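PDB 3R67: putative Glycosidase from Bacteroides thetaiotaomicron, which is a putative glycosidase from a carbohydrate-active family built on a five-bladed beta-propeller, with its precise activity left undefined. Local coordinates for residues Pro38-Ser43 / Thr81-Tyr86; Gly85-Asp90 / Phe95-Val100; Val209-Ser214 / Asp293-Ile298; Lys232-Arg237 / Gly285-Asp290. All coordinates share one frame; numbering follows the deposited sequence. Where two conformers were deposited one is given.

How the contacts relate
Contacts 1 and 2 lie on one side of the chain's centre, contacts 3 and 4 on the other. Contacts 1 and 2 share strand 82-89 but use different ends of it. Contact 1 joins an exposed loop arginine to a buried threonine and a buried arginine through water. Contact 2 is a regular hairpin pairing, partly buried. Contacts 3 and 4 are buried and mostly apolar. Their centres are about 9 Å apart, and their segments meet where strands 282-289 and 297-300 pair. Contact 4 is nested inside the loop closed by contact 3. Backbone hydrogen bonds set contact 2, with ring contacts beside them, while side-chain packing carries contacts 3 and 4.

Contact 1 of 4, residues Pro38-Ser43 / Thr81-Tyr86; sequences PMRQDS and TSRLGY
Arg-40 and Thr-81 lie side by side with their side chains running in opposite directions, and the head of Arg-83 comes up beside the Arg-40 chain. The contact ties the turn before strand 42-44 to strand 82-89. That strand belongs to a four-stranded antiparallel sheet, consistent with a blade of the five-bladed beta-propeller known for this family.

Direct touches are few. Arg-40 NH2 stands 4.0 Å from Thr-81 OG1, and Arg-40 CG meets the edge of the Arg-83 guanidinium at NH2, 4.3 Å away. The Arg-40 chain bends at chi2 (-69°), and its NH2 runs alongside Thr-81 OG1. Arg-83 is extended as far as its head, where chi4 of 91° turns the guanidinium across the chain. Thr-81 CG2 lies over the centre of that group, 3.5 Å above its plane. The other branch, OG1, bonds to Pro-116 O, and Arg-83 NH1 forms a salt bridge with Asp-71. Both groups thus have a second partner outside the contact. The two arginines carry like charges, with Arg-40 NE 5.1 Å from Arg-83 NH2, and a shared water probably eases this. Arg-40 was modelled in two conformers; in the one described here the water accepts from Arg-40 NE at 2.8 Å. It also accepts from Arg-83 NH2 at 3.0 Å. It donates to Thr-81 OG1 at 3.2 Å.

Contact 2 of 4, residues Gly85-Asp90 / Phe95-Val100; sequences GYAYSD and FNRMTV
Tyr-88 and Asn-96 form the antiparallel hydrogen-bonded pair of a beta hairpin, strands 82-89 and 96-97, at the outer edge of a sheet of the probable beta-propeller. Tyr-88 N gives to Asn-96 O, and Asn-96 N returns a bond to Tyr-88 O, both 2.9 Å. Met-98 N adds a nearly straight bond to Tyr-86 O (171° at the hydrogen). Ala-87 and Arg-97 make the non-hydrogen-bonded pair between, and Arg-97 forms a salt bridge with Glu-47.

Rings provide the second kind of contact. Ser-89 CB sits over the centre of the Phe-95 ring, 3.5 Å from its centroid. Asn-96 CB lies over a face of the Tyr-88 ring, displaced toward the rim. Chi1 of 54°, with CG between backbone N and carbonyl carbon, brings the Tyr-88 ring beside Asn-96, ring and amide planes 45° apart. The selenium of Met-98, a selenomethionine, stands over the Tyr-86 ring, 4.1 Å from the centroid: a Met-aromatic contact.

Waters bridge the strands at two places. One donates to Tyr-88 O and accepts from Asn-96 ND2. Another accepts from Tyr-86 N and donates to Val-100 O at 2.6 Å. Main-chain bonds thus fix the register, and water takes over where the strands diverge near Val-100.

Contact 3 of 4, residues Val209-Ser214 / Asp293-Ile298; sequences VNVATS and DPTKLI
With chi1 at 72°, Thr-295 places OG1 between its backbone N and carbonyl carbon and CG2 anti to the carbonyl carbon, where the methyl meets Val-211. With chi1 175°, Val-211 CG1 is anti to the backbone N and CG2 anti to the carbonyl carbon, and Thr-295 CG2 meets both. Thr-295 CG2 comes within 3.9 Å of Val-211 CB, and both Val-211 methyls are only slightly farther. The methyl thus nestles against the whole branch point. The two side chains cross at about a right angle. Beside them, Val-211 CG2 lies 4.2 Å from Pro-294 O, which accepts a hydrogen bond from Tyr-203.

The threonine is held in place from its own segment. Residues 293-296 form a type I beta turn, closed by Lys-296 N to Asp-293 O at 2.9 Å. Asp-293 OD1 accepts from Thr-295 N, an Asx turn, and from Thr-295 OG1 at 2.7 Å. Both donors reach it from the same face of the carboxylate. The hydroxyl is thereby turned to the aspartate and the methyl to the valine.

The contact joins strand 210-214 to the turn linking strands 282-289 and 297-300. All three strands belong to one branched, mixed sheet of the probable beta-propeller. Strand 199-204 runs antiparallel to 210-214, and its Trp-201 and Tyr-203 touch Val-211. Met-223, just past strand 221-222, packs on Thr-295.

Contact 4 of 4, residues Lys232-Arg237 / Gly285-Asp290; sequences KVITPR and GQALFD. With EDO (1,2-ethanediol), chain F.
Val-233 starts the contact by laying its CG2 branch against the ring of Phe-289, 3.8 Å from CE1. The approach is oblique. Val-233 CB is almost as near to CE1, so this part of the ring rests on the branch point and one methyl. Phe-289 also stacks on Tyr-203 and touches Leu-261 and Leu-297.

Ile-234 follows and reaches further. Its CG1 is anti to the carbonyl carbon (chi1 -77°) and CD1 extends on from there (chi2 171°). CD1 touches two partners on the same strand. It meets Phe-289 CZ at 3.5 Å, at the ring edge and near the ring plane. It meets Ala-287 CB at the same distance, methyl to methyl. Ala-287 and Phe-289 are two apart on strand 282-289, so both CB atoms point toward the loop. This is one face of a sheet of the probable beta-propeller, packed against the long connection between strands 221-222 and 245-255. Backbone bonds from Val-233 and Ile-234 to Val-209 hold the loop there.

At Thr-235 the loop meets a 1,2-ethanediol molecule, probably from the crystallisation liquor. Thr-235 OG1 and ethanediol O2 share a hydrogen bond of 3.0 Å. The bond from Thr-235 N to ethanediol O1 is weak, at 3.4 Å. Arg-300 also bonds the diol through NH1, and its NH2 binds Thr-235 O.

Contact 1 of 4, residues Pro38-Ser43 / Thr81-Tyr86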
loop_
_atom_site.group_PDB
_atom_site.type_symbol
_atom_site.label_atom_id
_atom_site.label_comp_id
_atom_site.label_asym_id
_atom_site.label_seq_id
_atom_site.Cartn_x
_atom_site.Cartn_y
_atom_site.Cartn_z
ATOM N N PRO A 38 7.553 -3.402 -23.414
ATOM C CA PRO A 38 8.203 -2.386 -24.260
ATOM C C PRO A 38 9.676 -2.128 -23.853
ATOM O O PRO A 38 10.417 -1.595 -24.681
ATOM C CB PRO A 38 7.340 -1.141 -24.046
ATOM C CG PRO A 38 6.709 -1.333 -22.721
ATOM C CD PRO A 38 6.523 -2.806 -22.530
HETATM N N MSE A 39 10.114 -2.498 -22.616
HETATM C CA MSE A 39 11.520 -2.320 -22.221
HETATM C C MSE A 39 12.373 -3.538 -22.642
HETATM O O MSE A 39 13.452 -3.360 -23.244
HETATM C CB MSE A 39 11.665 -2.074 -20.725
HETATM C CG MSE A 39 11.160 -0.724 -20.293
HETATM SE SE MSE A 39 11.989 0.728 -21.299
HETATM C CE MSE A 39 13.880 0.662 -20.667
ATOM N N ARG A 40 11.872 -4.770 -22.329
ATOM C CA ARG A 40 12.534 -6.034 -22.680
ATOM C C ARG A 40 12.492 -6.281 -24.186
ATOM O O ARG A 40 13.335 -7.033 -24.715
ATOM C CB ARG A 40 11.883 -7.229 -21.949
ATOM C CG ARG A 40 12.094 -7.288 -20.435
ATOM C CD ARG A 40 13.524 -7.600 -20.046
ATOM N NE ARG A 40 13.693 -7.609 -18.592
ATOM C CZ ARG A 40 14.858 -7.745 -17.970
ATOM N NH1 ARG A 40 15.980 -7.873 -18.668
ATOM N NH2 ARG A 40 14.915 -7.733 -16.644
ATOM N N GLN A 41 11.499 -5.657 -24.888
ATOM C CA GLN A 41 11.258 -5.819 -26.330
ATOM C C GLN A 41 11.171 -7.318 -26.604
ATOM O O GLN A 41 11.913 -7.864 -27.421
ATOM C CB GLN A 41 12.306 -5.113 -27.209
ATOM C CG GLN A 41 12.176 -3.591 -27.200
ATOM C CD GLN A 41 13.185 -2.913 -28.099
ATOM O OE1 GLN A 41 14.047 -3.543 -28.727
ATOM N NE2 GLN A 41 13.105 -1.595 -28.172
ATOM N N ASP A 42 10.315 -7.993 -25.806
ATOM C CA ASP A 42 10.107 -9.427 -25.860
ATOM C C ASP A 42 8.943 -9.796 -24.988
ATOM O O ASP A 42 8.550 -9.006 -24.133
ATOM C CB ASP A 42 11.384 -10.179 -25.420
ATOM C CG ASP A 42 11.547 -11.564 -26.022
ATOM O OD1 ASP A 42 10.618 -12.022 -26.743
ATOM O OD2 ASP A 42 12.622 -12.170 -25.823
ATOM N N SER A 43 8.368 -10.985 -25.220
ATOM C CA SER A 43 7.239 -11.523 -24.454
ATOM C C SER A 43 7.686 -11.918 -23.077
ATOM O O SER A 43 8.755 -12.515 -22.887
ATOM C CB SER A 43 6.608 -12.712 -25.158
ATOM O OG SER A 43 6.104 -12.266 -26.402
ATOM N N THR A 81 11.086 -7.946 -12.306
ATOM C CA THR A 81 10.411 -6.671 -12.616
ATOM C C THR A 81 8.983 -6.696 -12.069
ATOM O O THR A 81 8.262 -7.682 -12.254
ATOM C CB THR A 81 10.425 -6.419 -14.148
ATOM O OG1 THR A 81 11.778 -6.347 -14.585
ATOM C CG2 THR A 81 9.716 -5.124 -14.557
ATOM N N SER A 82 8.569 -5.609 -11.423
ATOM C CA SER A 82 7.214 -5.477 -10.910
ATOM C C SER A 82 6.347 -4.673 -11.893
ATOM O O SER A 82 6.759 -3.644 -12.413
ATOM C CB SER A 82 7.194 -4.835 -9.528
ATOM O OG SER A 82 7.814 -5.698 -8.591
ATOM N N ARG A 83 5.168 -5.221 -12.177
ATOM C CA ARG A 83 4.100 -4.693 -13.032
ATOM C C ARG A 83 2.791 -4.868 -12.288
ATOM O O ARG A 83 2.735 -5.727 -11.406
ATOM C CB ARG A 83 4.091 -5.391 -14.400
ATOM C CG ARG A 83 5.403 -5.209 -15.155
ATOM C CD ARG A 83 5.359 -5.961 -16.459
ATOM N NE ARG A 83 6.625 -5.858 -17.190
ATOM C CZ ARG A 83 7.621 -6.720 -17.068
ATOM N NH1 ARG A 83 7.537 -7.720 -16.201
ATOM N NH2 ARG A 83 8.717 -6.580 -17.794
ATOM N N LEU A 84 1.757 -4.071 -12.606
ATOM C CA LEU A 84 0.509 -4.182 -11.863
ATOM C C LEU A 84 -0.583 -4.859 -12.690
ATOM O O LEU A 84 -0.892 -4.439 -13.805
ATOM C CB LEU A 84 0.013 -2.823 -11.386
ATOM C CG LEU A 84 1.001 -1.956 -10.588
ATOM C CD1 LEU A 84 0.330 -0.669 -10.132
ATOM C CD2 LEU A 84 1.610 -2.720 -9.386
ATOM N N GLY A 85 -1.146 -5.909 -12.120
ATOM C CA GLY A 85 -2.258 -6.632 -12.707
ATOM C C GLY A 85 -3.568 -5.991 -12.306
ATOM O O GLY A 85 -3.611 -5.206 -11.362
ATOM N N TYR A 86 -4.646 -6.312 -13.027
ATOM C CA TYR A 86 -5.971 -5.756 -12.767
ATOM C C TYR A 86 -6.955 -6.890 -12.461
ATOM O O TYR A 86 -7.171 -7.762 -13.299
ATOM C CB TYR A 86 -6.397 -4.950 -14.000
ATOM C CG TYR A 86 -7.718 -4.202 -13.908
ATOM C CD1 TYR A 86 -8.940 -4.876 -14.036
ATOM C CD2 TYR A 86 -7.749 -2.808 -13.897
ATOM C CE1 TYR A 86 -10.148 -4.187 -14.058
ATOM C CE2 TYR A 86 -8.948 -2.109 -13.930
ATOM C CZ TYR A 86 -10.149 -2.800 -13.990
ATOM O OH TYR A 86 -11.334 -2.094 -13.984
HETATM O O HOH W 1 11.256 -8.055 -17.243
#

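Contact 2 of 4, residues Gly85-Asp90 / Phe95-Val100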
loop_
_atom_site.group_PDB
_atom_site.type_symbol
_atom_site.label_atom_id
_atom_site.label_comp_id
_atom_site.label_asym_id
_atom_site.label_seq_id
_atom_site.Cartn_x
_atom_site.Cartn_y
_atom_site.Cartn_z
ATOM N N GLY A 85 -1.146 -5.909 -12.120
ATOM C CA GLY A 85 -2.258 -6.632 -12.707
ATOM C C GLY A 85 -3.568 -5.991 -12.306
ATOM O O GLY A 85 -3.611 -5.206 -11.362
ATOM N N TYR A 86 -4.646 -6.312 -13.027
ATOM C CA TYR A 86 -5.971 -5.756 -12.767
ATOM C C TYR A 86 -6.955 -6.890 -12.461
ATOM O O TYR A 86 -7.171 -7.762 -13.299
ATOM C CB TYR A 86 -6.397 -4.950 -14.000
ATOM C CG TYR A 86 -7.718 -4.202 -13.908
ATOM C CD1 TYR A 86 -8.940 -4.876 -14.036
ATOM C CD2 TYR A 86 -7.749 -2.808 -13.897
ATOM C CE1 TYR A 86 -10.148 -4.187 -14.058
ATOM C CE2 TYR A 86 -8.948 -2.109 -13.930
ATOM C CZ TYR A 86 -10.149 -2.800 -13.990
ATOM O OH TYR A 86 -11.334 -2.094 -13.984
ATOM N N ALA A 87 -7.515 -6.894 -11.239
ATOM C CA ALA A 87 -8.507 -7.879 -10.793
ATOM C C ALA A 87 -9.756 -7.141 -10.391
ATOM O O ALA A 87 -9.655 -6.089 -9.780
ATOM C CB ALA A 87 -7.964 -8.733 -9.662
ATOM N N TYR A 88 -10.926 -7.619 -10.803
ATOM C CA TYR A 88 -12.183 -6.920 -10.529
ATOM C C TYR A 88 -13.207 -7.894 -9.940
ATOM O O TYR A 88 -13.249 -9.074 -10.312
ATOM C CB TYR A 88 -12.730 -6.234 -11.812
ATOM C CG TYR A 88 -12.885 -7.171 -13.002
ATOM C CD1 TYR A 88 -11.792 -7.501 -13.807
ATOM C CD2 TYR A 88 -14.133 -7.690 -13.350
ATOM C CE1 TYR A 88 -11.930 -8.359 -14.900
ATOM C CE2 TYR A 88 -14.284 -8.547 -14.439
ATOM C CZ TYR A 88 -13.184 -8.870 -15.218
ATOM O OH TYR A 88 -13.342 -9.721 -16.292
ATOM N N SER A 89 -14.032 -7.379 -9.016
ATOM C CA SER A 89 -15.057 -8.143 -8.303
ATOM C C SER A 89 -16.318 -7.348 -8.073
ATOM O O SER A 89 -16.252 -6.171 -7.723
ATOM C CB SER A 89 -14.520 -8.592 -6.939
ATOM O OG SER A 89 -15.478 -9.348 -6.207
ATOM N N ASP A 90 -17.455 -8.032 -8.132
ATOM C CA ASP A 90 -18.760 -7.458 -7.821
ATOM C C ASP A 90 -19.027 -7.468 -6.317
ATOM O O ASP A 90 -19.722 -6.568 -5.830
ATOM C CB ASP A 90 -19.886 -8.221 -8.554
ATOM C CG ASP A 90 -19.867 -8.061 -10.066
ATOM O OD1 ASP A 90 -19.638 -6.937 -10.547
ATOM O OD2 ASP A 90 -20.195 -9.024 -10.761
ATOM N N PHE A 95 -12.883 -12.690 -7.576
ATOM C CA PHE A 95 -12.266 -11.821 -8.561
ATOM C C PHE A 95 -11.990 -12.482 -9.882
ATOM O O PHE A 95 -11.653 -13.667 -9.937
ATOM C CB PHE A 95 -10.914 -11.328 -7.995
ATOM C CG PHE A 95 -11.075 -10.237 -6.966
ATOM C CD1 PHE A 95 -11.394 -10.544 -5.641
ATOM C CD2 PHE A 95 -10.927 -8.902 -7.321
ATOM C CE1 PHE A 95 -11.589 -9.527 -4.701
ATOM C CE2 PHE A 95 -11.115 -7.889 -6.378
ATOM C CZ PHE A 95 -11.441 -8.206 -5.073
ATOM N N ASN A 96 -12.119 -11.681 -10.957
ATOM C CA ASN A 96 -11.726 -12.001 -12.331
ATOM C C ASN A 96 -10.509 -11.167 -12.644
ATOM O O ASN A 96 -10.273 -10.176 -11.954
ATOM C CB ASN A 96 -12.839 -11.813 -13.342
ATOM C CG ASN A 96 -13.875 -12.898 -13.271
ATOM O OD1 ASN A 96 -13.588 -14.084 -13.496
ATOM N ND2 ASN A 96 -15.108 -12.511 -13.017
ATOM N N ARG A 97 -9.700 -11.575 -13.616
ATOM C CA ARG A 97 -8.440 -10.885 -13.885
ATOM C C ARG A 97 -8.194 -10.640 -15.359
ATOM O O ARG A 97 -8.516 -11.473 -16.211
ATOM C CB ARG A 97 -7.273 -11.735 -13.343
ATOM C CG ARG A 97 -7.199 -11.825 -11.814
ATOM C CD ARG A 97 -6.518 -13.100 -11.328
ATOM N NE ARG A 97 -5.104 -13.169 -11.685
ATOM C CZ ARG A 97 -4.306 -14.170 -11.340
ATOM N NH1 ARG A 97 -4.787 -15.209 -10.673
ATOM N NH2 ARG A 97 -3.026 -14.150 -11.678
HETATM N N MSE A 98 -7.552 -9.504 -15.648
HETATM C CA MSE A 98 -7.051 -9.204 -16.981
HETATM C C MSE A 98 -5.800 -10.043 -17.199
HETATM O O MSE A 98 -5.116 -10.386 -16.223
HETATM C CB MSE A 98 -6.802 -7.707 -17.172
HETATM C CG MSE A 98 -8.116 -6.928 -17.320
HETATM SE SE MSE A 98 -7.864 -5.018 -17.579
HETATM C CE MSE A 98 -6.742 -5.054 -19.202
ATOM N N THR A 99 -5.526 -10.431 -18.462
ATOM C CA THR A 99 -4.406 -11.319 -18.792
ATOM C C THR A 99 -3.160 -10.502 -19.140
ATOM O O THR A 99 -2.106 -11.088 -19.412
ATOM C CB THR A 99 -4.791 -12.259 -19.931
ATOM O OG1 THR A 99 -5.221 -11.490 -21.056
ATOM C CG2 THR A 99 -5.885 -13.238 -19.526
ATOM N N VAL A 100 -3.254 -9.161 -19.057
ATOM C CA VAL A 100 -2.124 -8.266 -19.311
ATOM C C VAL A 100 -2.030 -7.238 -18.155
ATOM O O VAL A 100 -3.069 -6.925 -17.539
ATOM C CB VAL A 100 -2.225 -7.571 -20.700
ATOM C CG1 VAL A 100 -1.969 -8.566 -21.830
ATOM C CG2 VAL A 100 -3.555 -6.829 -20.894
HETATM O O HOH W 2 -4.017 -7.841 -15.270
HETATM O O HOH W 3 -15.677 -10.024 -11.456
HETATM O O HOH W 4 -11.427 -10.645 -17.852
#

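Contact 3 of 4, residues Val209-Ser214 / Asp293-Ile298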
loop_
_atom_site.group_PDB
_atom_site.type_symbol
_atom_site.label_atom_id
_atom_site.label_comp_id
_atom_site.label_asym_id
_atom_site.label_seq_id
_atom_site.Cartn_x
_atom_site.Cartn_y
_atom_site.Cartn_z
ATOM N N VAL A 209 7.213 7.138 9.981
ATOM C CA VAL A 209 6.102 7.738 9.252
ATOM C C VAL A 209 6.273 9.254 9.288
ATOM O O VAL A 209 6.408 9.853 10.354
ATOM C CB VAL A 209 4.719 7.289 9.799
ATOM C CG1 VAL A 209 3.583 7.959 9.046
ATOM C CG2 VAL A 209 4.565 5.770 9.752
ATOM N N ASN A 210 6.277 9.856 8.098
ATOM C CA ASN A 210 6.304 11.304 7.919
ATOM C C ASN A 210 4.934 11.727 7.395
ATOM O O ASN A 210 4.182 10.884 6.909
ATOM C CB ASN A 210 7.464 11.730 6.977
ATOM C CG ASN A 210 7.517 13.209 6.625
ATOM O OD1 ASN A 210 7.299 13.602 5.485
ATOM N ND2 ASN A 210 7.700 14.066 7.603
ATOM N N VAL A 211 4.595 13.012 7.515
ATOM C CA VAL A 211 3.346 13.553 6.983
ATOM C C VAL A 211 3.715 14.547 5.894
ATOM O O VAL A 211 4.589 15.391 6.095
ATOM C CB VAL A 211 2.421 14.175 8.068
ATOM C CG1 VAL A 211 1.182 14.826 7.442
ATOM C CG2 VAL A 211 2.018 13.137 9.117
ATOM N N ALA A 212 3.103 14.397 4.717
ATOM C CA ALA A 212 3.315 15.300 3.591
ATOM C C ALA A 212 1.997 15.936 3.191
ATOM O O ALA A 212 0.940 15.339 3.427
ATOM C CB ALA A 212 3.938 14.556 2.418
ATOM N N THR A 213 2.050 17.150 2.601
ATOM C CA THR A 213 0.843 17.848 2.154
ATOM C C THR A 213 0.978 18.234 0.671
ATOM O O THR A 213 2.086 18.304 0.129
ATOM C CB THR A 213 0.539 19.085 3.020
ATOM O OG1 THR A 213 1.519 20.103 2.822
ATOM C CG2 THR A 213 0.395 18.757 4.499
ATOM N N SER A 214 -0.169 18.481 0.022
ATOM C CA SER A 214 -0.247 18.871 -1.393
ATOM C C SER A 214 -1.456 19.754 -1.652
ATOM O O SER A 214 -2.436 19.678 -0.913
ATOM C CB SER A 214 -0.327 17.624 -2.276
ATOM O OG SER A 214 -0.266 17.925 -3.658
ATOM N N ASP A 293 -5.515 18.171 13.100
ATOM C CA ASP A 293 -4.055 18.170 12.965
ATOM C C ASP A 293 -3.598 16.726 12.701
ATOM O O ASP A 293 -3.295 15.989 13.642
ATOM C CB ASP A 293 -3.368 18.784 14.193
ATOM C CG ASP A 293 -1.850 18.864 14.116
ATOM O OD1 ASP A 293 -1.284 18.477 13.069
ATOM O OD2 ASP A 293 -1.228 19.354 15.092
ATOM N N PRO A 294 -3.519 16.315 11.408
ATOM C CA PRO A 294 -3.138 14.924 11.086
ATOM C C PRO A 294 -1.729 14.528 11.580
ATOM O O PRO A 294 -1.418 13.345 11.530
ATOM C CB PRO A 294 -3.191 14.908 9.546
ATOM C CG PRO A 294 -4.189 15.966 9.195
ATOM C CD PRO A 294 -3.881 17.059 10.178
ATOM N N THR A 295 -0.904 15.469 12.088
ATOM C CA THR A 295 0.433 15.127 12.614
ATOM C C THR A 295 0.360 14.777 14.111
ATOM O O THR A 295 1.350 14.305 14.681
ATOM C CB THR A 295 1.451 16.274 12.395
ATOM O OG1 THR A 295 1.155 17.358 13.272
ATOM C CG2 THR A 295 1.538 16.737 10.934
ATOM N N LYS A 296 -0.798 15.011 14.749
ATOM C CA LYS A 296 -0.959 14.798 16.181
ATOM C C LYS A 296 -1.513 13.388 16.496
ATOM O O LYS A 296 -2.702 13.120 16.305
ATOM C CB LYS A 296 -1.889 15.877 16.749
ATOM C CG LYS A 296 -1.975 15.897 18.268
ATOM C CD LYS A 296 -2.908 17.020 18.707
ATOM C CE LYS A 296 -3.046 17.059 20.187
ATOM N N LEU A 297 -0.644 12.519 17.048
ATOM C CA LEU A 297 -0.986 11.150 17.425
ATOM C C LEU A 297 -1.786 11.139 18.719
ATOM O O LEU A 297 -1.373 11.755 19.712
ATOM C CB LEU A 297 0.303 10.314 17.575
ATOM C CG LEU A 297 0.165 8.809 17.874
ATOM C CD1 LEU A 297 -0.469 8.050 16.704
ATOM C CD2 LEU A 297 1.506 8.211 18.133
ATOM N N ILE A 298 -2.932 10.435 18.718
ATOM C CA ILE A 298 -3.795 10.310 19.903
ATOM C C ILE A 298 -3.477 8.985 20.604
ATOM O O ILE A 298 -3.193 8.970 21.806
ATOM C CB ILE A 298 -5.307 10.419 19.555
ATOM C CG1 ILE A 298 -5.655 11.763 18.839
ATOM C CG2 ILE A 298 -6.167 10.215 20.826
ATOM C CD1 ILE A 298 -7.074 11.785 18.198
#

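Contact 4 of 4, residues Lys232-Arg237 / Gly285-Asp290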
loop_
_atom_site.group_PDB
_atom_site.type_symbol
_atom_site.label_atom_id
_atom_site.label_comp_id
_atom_site.label_asym_id
_atom_site.label_seq_id
_atom_site.Cartn_x
_atom_site.Cartn_y
_atom_site.Cartn_z
ATOM N N LYS A 232 8.745 13.043 12.257
ATOM C CA LYS A 232 8.466 11.623 12.467
ATOM C C LYS A 232 7.281 11.479 13.438
ATOM O O LYS A 232 7.439 11.682 14.642
ATOM C CB LYS A 232 9.726 10.915 12.990
ATOM C CG LYS A 232 10.913 10.981 12.043
ATOM C CD LYS A 232 12.114 10.264 12.628
ATOM C CE LYS A 232 13.277 10.227 11.669
ATOM N NZ LYS A 232 14.414 9.457 12.239
ATOM N N VAL A 233 6.092 11.182 12.920
ATOM C CA VAL A 233 4.891 11.123 13.756
ATOM C C VAL A 233 4.726 9.706 14.358
ATOM O O VAL A 233 4.045 9.548 15.369
ATOM C CB VAL A 233 3.616 11.566 12.994
ATOM C CG1 VAL A 233 3.738 13.017 12.561
ATOM C CG2 VAL A 233 3.285 10.663 11.798
ATOM N N ILE A 234 5.367 8.702 13.750
ATOM C CA ILE A 234 5.405 7.298 14.193
ATOM C C ILE A 234 6.793 6.777 13.909
ATOM O O ILE A 234 7.305 6.956 12.801
ATOM C CB ILE A 234 4.292 6.428 13.515
ATOM C CG1 ILE A 234 2.922 6.676 14.133
ATOM C CG2 ILE A 234 4.587 4.935 13.589
ATOM C CD1 ILE A 234 1.814 6.003 13.316
ATOM N N THR A 235 7.408 6.151 14.906
ATOM C CA THR A 235 8.720 5.527 14.766
ATOM C C THR A 235 8.648 4.114 15.332
ATOM O O THR A 235 7.822 3.864 16.215
ATOM C CB THR A 235 9.853 6.363 15.443
ATOM O OG1 THR A 235 9.570 6.526 16.825
ATOM C CG2 THR A 235 10.063 7.730 14.797
ATOM N N PRO A 236 9.522 3.181 14.882
ATOM C CA PRO A 236 9.526 1.830 15.467
ATOM C C PRO A 236 9.730 1.855 16.988
ATOM O O PRO A 236 10.408 2.745 17.527
ATOM C CB PRO A 236 10.710 1.157 14.768
ATOM C CG PRO A 236 10.809 1.872 13.447
ATOM C CD PRO A 236 10.553 3.300 13.828
ATOM N N ARG A 237 9.106 0.895 17.681
ATOM C CA ARG A 237 9.151 0.787 19.135
ATOM C C ARG A 237 9.816 -0.489 19.554
ATOM O O ARG A 237 9.321 -1.579 19.239
ATOM C CB ARG A 237 7.745 0.841 19.740
ATOM C CG ARG A 237 6.930 2.074 19.412
ATOM C CD ARG A 237 5.501 1.903 19.886
ATOM N NE ARG A 237 4.774 0.886 19.112
ATOM C CZ ARG A 237 3.527 0.505 19.374
ATOM N NH1 ARG A 237 2.864 1.035 20.391
ATOM N NH2 ARG A 237 2.943 -0.430 18.634
ATOM N N GLY A 285 -0.735 -3.016 12.356
ATOM C CA GLY A 285 -1.099 -2.175 13.495
ATOM C C GLY A 285 -1.999 -1.027 13.091
ATOM O O GLY A 285 -2.361 -0.891 11.918
ATOM N N GLN A 286 -2.399 -0.214 14.062
ATOM C CA GLN A 286 -3.245 0.959 13.827
ATOM C C GLN A 286 -2.857 2.098 14.743
ATOM O O GLN A 286 -2.509 1.882 15.907
ATOM C CB GLN A 286 -4.746 0.649 14.008
ATOM C CG GLN A 286 -5.291 -0.401 13.044
ATOM C CD GLN A 286 -6.730 -0.720 13.231
ATOM O OE1 GLN A 286 -7.485 0.007 13.883
ATOM N NE2 GLN A 286 -7.151 -1.801 12.608
ATOM N N ALA A 287 -2.969 3.313 14.215
ATOM C CA ALA A 287 -2.710 4.560 14.919
ATOM C C ALA A 287 -3.853 5.531 14.686
ATOM O O ALA A 287 -4.445 5.530 13.599
ATOM C CB ALA A 287 -1.397 5.153 14.446
ATOM N N LEU A 288 -4.169 6.349 15.700
ATOM C CA LEU A 288 -5.253 7.324 15.637
ATOM C C LEU A 288 -4.685 8.732 15.742
ATOM O O LEU A 288 -3.958 9.040 16.686
ATOM C CB LEU A 288 -6.291 7.071 16.740
ATOM C CG LEU A 288 -7.593 7.864 16.655
ATOM C CD1 LEU A 288 -8.489 7.345 15.524
ATOM C CD2 LEU A 288 -8.341 7.790 17.973
ATOM N N PHE A 289 -4.976 9.567 14.737
ATOM C CA PHE A 289 -4.484 10.935 14.698
ATOM C C PHE A 289 -5.628 11.913 14.828
ATOM O O PHE A 289 -6.782 11.562 14.561
ATOM C CB PHE A 289 -3.700 11.203 13.410
ATOM C CG PHE A 289 -2.408 10.438 13.311
ATOM C CD1 PHE A 289 -1.223 10.982 13.799
ATOM C CD2 PHE A 289 -2.361 9.190 12.691
ATOM C CE1 PHE A 289 -0.021 10.284 13.690
ATOM C CE2 PHE A 289 -1.161 8.497 12.593
ATOM C CZ PHE A 289 -0.004 9.041 13.115
ATOM N N ASP A 290 -5.306 13.136 15.253
ATOM C CA ASP A 290 -6.272 14.217 15.408
ATOM C C ASP A 290 -6.816 14.595 14.016
ATOM O O ASP A 290 -6.039 14.731 13.065
ATOM C CB ASP A 290 -5.625 15.411 16.130
ATOM C CG ASP A 290 -6.567 16.568 16.369
ATOM O OD1 ASP A 290 -7.341 16.507 17.336
ATOM O OD2 ASP A 290 -6.517 17.542 15.594
HETATM C C1 EDO F . 6.094 7.638 17.801
HETATM O O1 EDO F . 6.798 6.459 18.248
HETATM C C2 EDO F . 6.788 8.959 18.139
HETATM O O2 EDO F . 8.059 9.081 17.471
#